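Long-range contact in TqaA (PDB 5EJD), which probably acts, through this C-terminal condensation-type domain of a fungal nonribosomal peptide synthetase, on a peptide delivered by a phosphopantetheine arm: residues S60-I65 / V162-I167. Numbering follows the deposited sequence.
Sequences SYNWTI and VLTIQI
Strands 60-65 and 162-167 run antiparallel, their directions 165° apart, and Tyr-61 with Ile-165 and Trp-63 with Leu-163 form hydrogen-bonded pairs, each joined by two nearly straight N-H...O bonds, such as Tyr-61 N to Ile-165 O at 2.9 Å. Between them, Asn-62 faces Thr-164 as a non-hydrogen-bonded pair, where the CA atoms close to 4.5 Å and the two side chains run next to each other, heading in a common direction. With CG anti to its own carbonyl carbon (chi1 -49°), the Asn-62 amide brings ND2 to 2.9 Å from Thr-164 OG1 in a weak, bent bond. The same nitrogen gives a hydrogen bond to Ser-60 OG at 2.8 Å, close to the amide plane, so a single NH2 group serves two small hydroxyl residues on a buried face. A leucine in place of Asn-62 would probably leave both hydroxyls without this donor. Ser-60 OG also packs 3.3 Å from Thr-164 CG2.

The other face is apolar and aromatic. Beta-branched isoleucines suit extended strands: Ile-167 brings its CG2 methyl to the edge of the Tyr-61 ring, 3.8 Å from CE2, while Ile-65 CD1 reaches Leu-163 CB at 4.4 Å. The Tyr-61 side chain lies about 7 Å from the bound 4'-phosphopantetheine.

Both strands are interior to a mixed sheet of the condensation domain, a CoA-dependent acyltransferase relative, flanked by strands 149-154 and 408-416. Helix 123-135 packs on the Asn-62 face, where its Asp-135 binds Gln-166 NE2; helix 177-188 covers the opposite face, Phe-181 meeting Tyr-61 and Trp-63 edge-to-face.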
loop_
_atom_site.group_PDB
_atom_site.type_symbol
_atom_site.label_atom_id
_atom_site.label_comp_id
_atom_site.label_asym_id
_atom_site.label_seq_id
_atom_site.Cartn_x
_atom_site.Cartn_y
_atom_site.Cartn_z
ATOM N N SER A 60 3.407 -15.422 -2.449
ATOM C CA SER A 60 4.593 -16.129 -2.093
ATOM C C SER A 60 5.810 -15.355 -2.649
ATOM O O SER A 60 5.965 -15.219 -3.863
ATOM C CB SER A 60 4.549 -17.516 -2.670
ATOM O OG SER A 60 5.684 -18.256 -2.268
ATOM N N TYR A 61 6.613 -14.806 -1.764
ATOM C CA TYR A 61 7.790 -14.087 -2.168
ATOM C C TYR A 61 8.938 -15.071 -2.072
ATOM O O TYR A 61 9.214 -15.576 -0.992
ATOM C CB TYR A 61 8.048 -12.864 -1.255
ATOM C CG TYR A 61 7.044 -11.768 -1.442
ATOM C CD1 TYR A 61 7.047 -11.021 -2.597
ATOM C CD2 TYR A 61 6.076 -11.500 -0.485
ATOM C CE1 TYR A 61 6.130 -10.025 -2.810
ATOM C CE2 TYR A 61 5.132 -10.518 -0.688
ATOM C CZ TYR A 61 5.179 -9.769 -1.849
ATOM O OH TYR A 61 4.265 -8.770 -2.082
ATOM N N ASN A 62 9.593 -15.302 -3.204
ATOM C CA ASN A 62 10.517 -16.388 -3.408
ATOM C C ASN A 62 11.925 -15.840 -3.673
ATOM O O ASN A 62 12.132 -14.986 -4.543
ATOM C CB ASN A 62 10.133 -17.191 -4.646
ATOM C CG ASN A 62 8.675 -17.577 -4.692
ATOM O OD1 ASN A 62 8.061 -17.483 -5.768
ATOM N ND2 ASN A 62 8.097 -17.973 -3.591
ATOM N N TRP A 63 12.898 -16.345 -2.931
ATOM C CA TRP A 63 14.277 -15.909 -3.075
ATOM C C TRP A 63 15.120 -17.106 -3.403
ATOM O O TRP A 63 15.238 -18.036 -2.576
ATOM C CB TRP A 63 14.725 -15.291 -1.783
ATOM C CG TRP A 63 13.987 -14.057 -1.466
ATOM C CD1 TRP A 63 12.947 -13.931 -0.583
ATOM C CD2 TRP A 63 14.189 -12.755 -2.025
ATOM N NE1 TRP A 63 12.500 -12.643 -0.560
ATOM C CE2 TRP A 63 13.259 -11.895 -1.420
ATOM C CE3 TRP A 63 15.061 -12.240 -2.963
ATOM C CZ2 TRP A 63 13.186 -10.543 -1.720
ATOM C CZ3 TRP A 63 14.991 -10.887 -3.276
ATOM C CH2 TRP A 63 14.062 -10.056 -2.651
ATOM N N THR A 64 15.643 -17.133 -4.628
ATOM C CA THR A 64 16.565 -18.197 -5.041
ATOM C C THR A 64 17.968 -17.784 -4.652
ATOM O O THR A 64 18.474 -16.754 -5.122
ATOM C CB THR A 64 16.539 -18.418 -6.559
ATOM O OG1 THR A 64 15.214 -18.725 -6.957
ATOM C CG2 THR A 64 17.410 -19.584 -6.944
ATOM N N ILE A 65 18.589 -18.576 -3.796
ATOM C CA ILE A 65 19.905 -18.269 -3.231
ATOM C C ILE A 65 20.939 -19.304 -3.698
ATOM O O ILE A 65 20.780 -20.482 -3.407
ATOM C CB ILE A 65 19.801 -18.321 -1.720
ATOM C CG1 ILE A 65 18.655 -17.411 -1.246
ATOM C CG2 ILE A 65 21.099 -17.921 -1.074
ATOM C CD1 ILE A 65 18.362 -17.538 0.233
ATOM N N VAL A 162 15.788 -22.410 -2.429
ATOM C CA VAL A 162 14.749 -21.427 -2.569
ATOM C C VAL A 162 14.111 -21.229 -1.234
ATOM O O VAL A 162 13.645 -22.165 -0.622
ATOM C CB VAL A 162 13.702 -21.822 -3.568
ATOM C CG1 VAL A 162 12.618 -20.760 -3.597
ATOM C CG2 VAL A 162 14.316 -21.941 -4.957
ATOM N N LEU A 163 14.079 -19.971 -0.800
ATOM C CA LEU A 163 13.367 -19.562 0.398
ATOM C C LEU A 163 12.068 -18.869 -0.004
ATOM O O LEU A 163 12.087 -17.950 -0.801
ATOM C CB LEU A 163 14.218 -18.594 1.213
ATOM C CG LEU A 163 13.504 -17.892 2.376
ATOM C CD1 LEU A 163 13.335 -18.821 3.550
ATOM C CD2 LEU A 163 14.317 -16.700 2.784
ATOM N N THR A 164 10.994 -19.212 0.683
ATOM C CA THR A 164 9.694 -18.681 0.398
ATOM C C THR A 164 9.032 -18.116 1.650
ATOM O O THR A 164 9.060 -18.718 2.708
ATOM C CB THR A 164 8.909 -19.820 -0.219
ATOM O OG1 THR A 164 9.186 -19.810 -1.623
ATOM C CG2 THR A 164 7.477 -19.738 0.007
ATOM N N ILE A 165 8.419 -16.940 1.507
ATOM C CA ILE A 165 7.572 -16.333 2.528
ATOM C C ILE A 165 6.183 -16.199 1.927
ATOM O O ILE A 165 6.000 -15.455 0.960
ATOM C CB ILE A 165 8.072 -14.928 2.892
ATOM C CG1 ILE A 165 9.587 -14.996 3.018
ATOM C CG2 ILE A 165 7.384 -14.440 4.171
ATOM C CD1 ILE A 165 10.308 -13.755 3.518
ATOM N N GLN A 166 5.213 -16.857 2.531
ATOM C CA GLN A 166 3.825 -16.667 2.168
ATOM C C GLN A 166 3.155 -15.700 3.108
ATOM O O GLN A 166 3.450 -15.680 4.294
ATOM C CB GLN A 166 3.059 -17.983 2.201
ATOM C CG GLN A 166 3.541 -18.913 1.126
ATOM C CD GLN A 166 2.813 -20.227 1.126
ATOM O OE1 GLN A 166 1.837 -20.422 1.842
ATOM N NE2 GLN A 166 3.214 -21.096 0.238
ATOM N N ILE A 167 2.246 -14.908 2.576
ATOM C CA ILE A 167 1.686 -13.815 3.335
ATOM C C ILE A 167 0.384 -13.316 2.712
ATOM O O ILE A 167 0.252 -13.273 1.503
ATOM C CB ILE A 167 2.743 -12.673 3.473
ATOM C CG1 ILE A 167 2.263 -11.584 4.413
ATOM C CG2 ILE A 167 3.064 -12.060 2.129
ATOM C CD1 ILE A 167 3.392 -10.649 4.823
#